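Local atomic coordinates of phospholipase C beta (Meleagris gallopavo, PDB entry 1JAD), a protein that belongs to the phospholipase C beta family and is represented here by its elongated, mostly helical C-terminal part. Residues I122-A127 with Q195-K200. Residues are numbered along the deposited sequence; the frame is centred on the assembly and turned at random.
Sequences IAELKA and QKLEEK
The carboxylates of Glu124 and Glu198 flank the Leu125–Leu197 pair on opposite sides. Neither acid bonds across the contact, and Glu124 OE1 and Glu198 OE2 are 9.8 Å apart. Both acids touch the other segment through their carbon chains. Glu198 lays CG beside Leu125 CD2 at 4.1 Å. Glu124 presents CB to Leu197 CD1 at 4.2 Å, while its OE1 is hydrogen-bonded to Thr18 OG1. Gln209 of the second subunit packs on Glu198.

Between the acids, one methyl of Leu125 does most of the touching. Its CD2 meets Leu197 CD2 at 3.4 Å, which is short for two methyl groups. The same CD2 also lies 3.9 Å from Leu197 CD1, so it sits against both branches of the opposite leucine. The two side chains meet at a slant. In Leu197, CG is anti to the backbone N (chi1 -174°), which carries the fork out toward the other helix. Pro16, from a loop, also packs on Leu197.

The segments belong to the long helices 75-155 and 161-245. These are successive in the chain and fold back on each other as an antiparallel helical pair, at 173° here. The axes of the two segments come within 10.8 Å of each other, and the leucines bridge this spacing. The contact is apolar and buries little surface.

On the 195-200 segment, Lys196 and Glu199 form a salt bridge within their own helix, with Lys196 NZ 3.0 Å from Glu199 OE1.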
ATOM      1  N   ILE A 122       4.087   3.441   7.928  1.00 31.79           N
ATOM      2  CA  ILE A 122       4.988   2.431   8.460  1.00 29.34           C
ATOM      3  C   ILE A 122       5.511   2.920   9.804  1.00 29.06           C
ATOM      4  O   ILE A 122       5.606   2.147  10.763  1.00 30.54           O
ATOM      5  CB  ILE A 122       6.181   2.170   7.514  1.00 28.79           C
ATOM      6  CG1 ILE A 122       5.715   1.358   6.301  1.00 28.08           C
ATOM      7  CG2 ILE A 122       7.292   1.433   8.255  1.00 25.94           C
ATOM      8  CD1 ILE A 122       5.206  -0.039   6.658  1.00 29.86           C
ATOM      9  N   ALA A 123       5.831   4.209   9.873  1.00 26.84           N
ATOM     10  CA  ALA A 123       6.347   4.795  11.099  1.00 24.61           C
ATOM     11  C   ALA A 123       5.293   4.765  12.195  1.00 24.54           C
ATOM     12  O   ALA A 123       5.615   4.589  13.362  1.00 25.46           O
ATOM     13  CB  ALA A 123       6.792   6.213  10.846  1.00 21.35           C
ATOM     14  N   GLU A 124       4.032   4.944  11.820  1.00 24.87           N
ATOM     15  CA  GLU A 124       2.946   4.929  12.792  1.00 27.42           C
ATOM     16  C   GLU A 124       2.860   3.529  13.369  1.00 28.09           C
ATOM     17  O   GLU A 124       2.937   3.356  14.578  1.00 31.33           O
ATOM     18  CB  GLU A 124       1.633   5.308  12.113  1.00 27.13           C
ATOM     19  CG  GLU A 124       1.759   6.603  11.355  1.00 32.47           C
ATOM     20  CD  GLU A 124       0.627   6.841  10.395  1.00 34.55           C
ATOM     21  OE1 GLU A 124       0.058   5.841   9.890  1.00 35.42           O
ATOM     22  OE2 GLU A 124       0.332   8.026  10.119  1.00 35.45           O
ATOM     23  N   LEU A 125       2.724   2.534  12.498  1.00 29.52           N
ATOM     24  CA  LEU A 125       2.634   1.146  12.933  1.00 29.99           C
ATOM     25  C   LEU A 125       3.826   0.795  13.788  1.00 29.69           C
ATOM     26  O   LEU A 125       3.715   0.012  14.725  1.00 31.19           O
ATOM     27  CB  LEU A 125       2.594   0.190  11.740  1.00 31.91           C
ATOM     28  CG  LEU A 125       1.386   0.198  10.799  1.00 35.35           C
ATOM     29  CD1 LEU A 125       1.643  -0.788   9.670  1.00 36.42           C
ATOM     30  CD2 LEU A 125       0.119  -0.181  11.556  1.00 35.52           C
ATOM     31  N   LYS A 126       4.973   1.378  13.474  1.00 27.49           N
ATOM     32  CA  LYS A 126       6.168   1.079  14.233  1.00 25.90           C
ATOM     33  C   LYS A 126       6.080   1.730  15.603  1.00 24.38           C
ATOM     34  O   LYS A 126       6.446   1.130  16.616  1.00 25.43           O
ATOM     35  CB  LYS A 126       7.397   1.569  13.470  1.00 28.07           C
ATOM     36  CG  LYS A 126       8.714   1.153  14.084  1.00 30.41           C
ATOM     37  CD  LYS A 126       9.873   1.576  13.186  1.00 31.51           C
ATOM     38  CE  LYS A 126      11.208   1.185  13.796  1.00 32.10           C
ATOM     39  NZ  LYS A 126      11.419   1.888  15.091  1.00 34.19           N
ATOM     40  N   ALA A 127       5.575   2.955  15.642  1.00 21.12           N
ATOM     41  CA  ALA A 127       5.454   3.656  16.912  1.00 20.81           C
ATOM     42  C   ALA A 127       4.472   2.948  17.851  1.00 19.91           C
ATOM     43  O   ALA A 127       4.720   2.849  19.052  1.00 19.40           O
ATOM     44  CB  ALA A 127       5.022   5.104  16.676  1.00 19.04           C
ATOM     45  N   GLN A 195      -5.644  -2.464  14.451  1.00 22.93           N
ATOM     46  CA  GLN A 195      -6.726  -2.699  13.519  1.00 19.21           C
ATOM     47  C   GLN A 195      -7.366  -1.389  13.063  1.00 20.42           C
ATOM     48  O   GLN A 195      -7.599  -1.173  11.871  1.00 21.05           O
ATOM     49  CB  GLN A 195      -7.749  -3.619  14.188  1.00 20.53           C
ATOM     50  CG  GLN A 195      -9.109  -3.713  13.516  1.00 27.99           C
ATOM     51  CD  GLN A 195      -9.985  -2.504  13.825  1.00 31.85           C
ATOM     52  OE1 GLN A 195     -10.348  -2.260  14.987  1.00 34.59           O
ATOM     53  NE2 GLN A 195     -10.314  -1.732  12.791  1.00 32.38           N
ATOM     54  N   LYS A 196      -7.643  -0.505  14.012  1.00 22.19           N
ATOM     55  CA  LYS A 196      -8.276   0.772  13.702  1.00 23.09           C
ATOM     56  C   LYS A 196      -7.307   1.611  12.861  1.00 22.65           C
ATOM     57  O   LYS A 196      -7.701   2.279  11.902  1.00 20.21           O
ATOM     58  CB  LYS A 196      -8.606   1.506  15.009  1.00 27.05           C
ATOM     59  CG  LYS A 196      -9.837   2.419  14.971  1.00 31.82           C
ATOM     60  CD  LYS A 196      -9.781   3.506  13.912  1.00 36.08           C
ATOM     61  CE  LYS A 196     -11.093   4.311  13.895  1.00 39.45           C
ATOM     62  NZ  LYS A 196     -12.318   3.461  13.661  1.00 38.64           N
ATOM     63  N   LEU A 197      -6.032   1.560  13.231  1.00 23.33           N
ATOM     64  CA  LEU A 197      -4.991   2.309  12.536  1.00 24.99           C
ATOM     65  C   LEU A 197      -4.870   1.884  11.073  1.00 25.20           C
ATOM     66  O   LEU A 197      -4.835   2.718  10.167  1.00 25.03           O
ATOM     67  CB  LEU A 197      -3.655   2.104  13.263  1.00 26.11           C
ATOM     68  CG  LEU A 197      -2.437   2.902  12.797  1.00 27.87           C
ATOM     69  CD1 LEU A 197      -1.288   2.749  13.775  1.00 26.80           C
ATOM     70  CD2 LEU A 197      -2.028   2.420  11.432  1.00 30.96           C
ATOM     71  N   GLU A 198      -4.804   0.582  10.839  1.00 25.63           N
ATOM     72  CA  GLU A 198      -4.679   0.083   9.478  1.00 24.90           C
ATOM     73  C   GLU A 198      -5.929   0.455   8.714  1.00 25.43           C
ATOM     74  O   GLU A 198      -5.912   0.651   7.500  1.00 28.38           O
ATOM     75  CB  GLU A 198      -4.492  -1.435   9.486  1.00 23.06           C
ATOM     76  CG  GLU A 198      -3.381  -1.887  10.397  1.00 21.17           C
ATOM     77  CD  GLU A 198      -3.107  -3.365  10.303  1.00 25.88           C
ATOM     78  OE1 GLU A 198      -4.069  -4.158  10.395  1.00 22.91           O
ATOM     79  OE2 GLU A 198      -1.919  -3.740  10.152  1.00 29.83           O
ATOM     80  N   GLU A 199      -7.022   0.579   9.446  1.00 27.45           N
ATOM     81  CA  GLU A 199      -8.298   0.925   8.846  1.00 27.59           C
ATOM     82  C   GLU A 199      -8.274   2.343   8.269  1.00 24.77           C
ATOM     83  O   GLU A 199      -8.753   2.578   7.169  1.00 23.25           O
ATOM     84  CB  GLU A 199      -9.385   0.793   9.902  1.00 29.98           C
ATOM     85  CG  GLU A 199     -10.785   0.813   9.367  1.00 37.94           C
ATOM     86  CD  GLU A 199     -11.799   0.640  10.478  1.00 41.72           C
ATOM     87  OE1 GLU A 199     -11.966   1.582  11.285  1.00 44.09           O
ATOM     88  OE2 GLU A 199     -12.408  -0.448  10.557  1.00 44.39           O
ATOM     89  N   LYS A 200      -7.718   3.289   9.012  1.00 24.62           N
ATOM     90  CA  LYS A 200      -7.642   4.664   8.539  1.00 25.24           C
ATOM     91  C   LYS A 200      -6.777   4.708   7.290  1.00 25.45           C
ATOM     92  O   LYS A 200      -7.170   5.260   6.263  1.00 25.19           O
ATOM     93  CB  LYS A 200      -7.046   5.567   9.619  1.00 28.87           C
ATOM     94  CG  LYS A 200      -7.995   5.867  10.768  1.00 32.34           C
ATOM     95  CD  LYS A 200      -7.315   6.718  11.807  1.00 35.39           C
ATOM     96  CE  LYS A 200      -8.292   7.145  12.884  1.00 38.14           C
ATOM     97  NZ  LYS A 200      -9.359   8.006  12.296  1.00 42.41           N
TER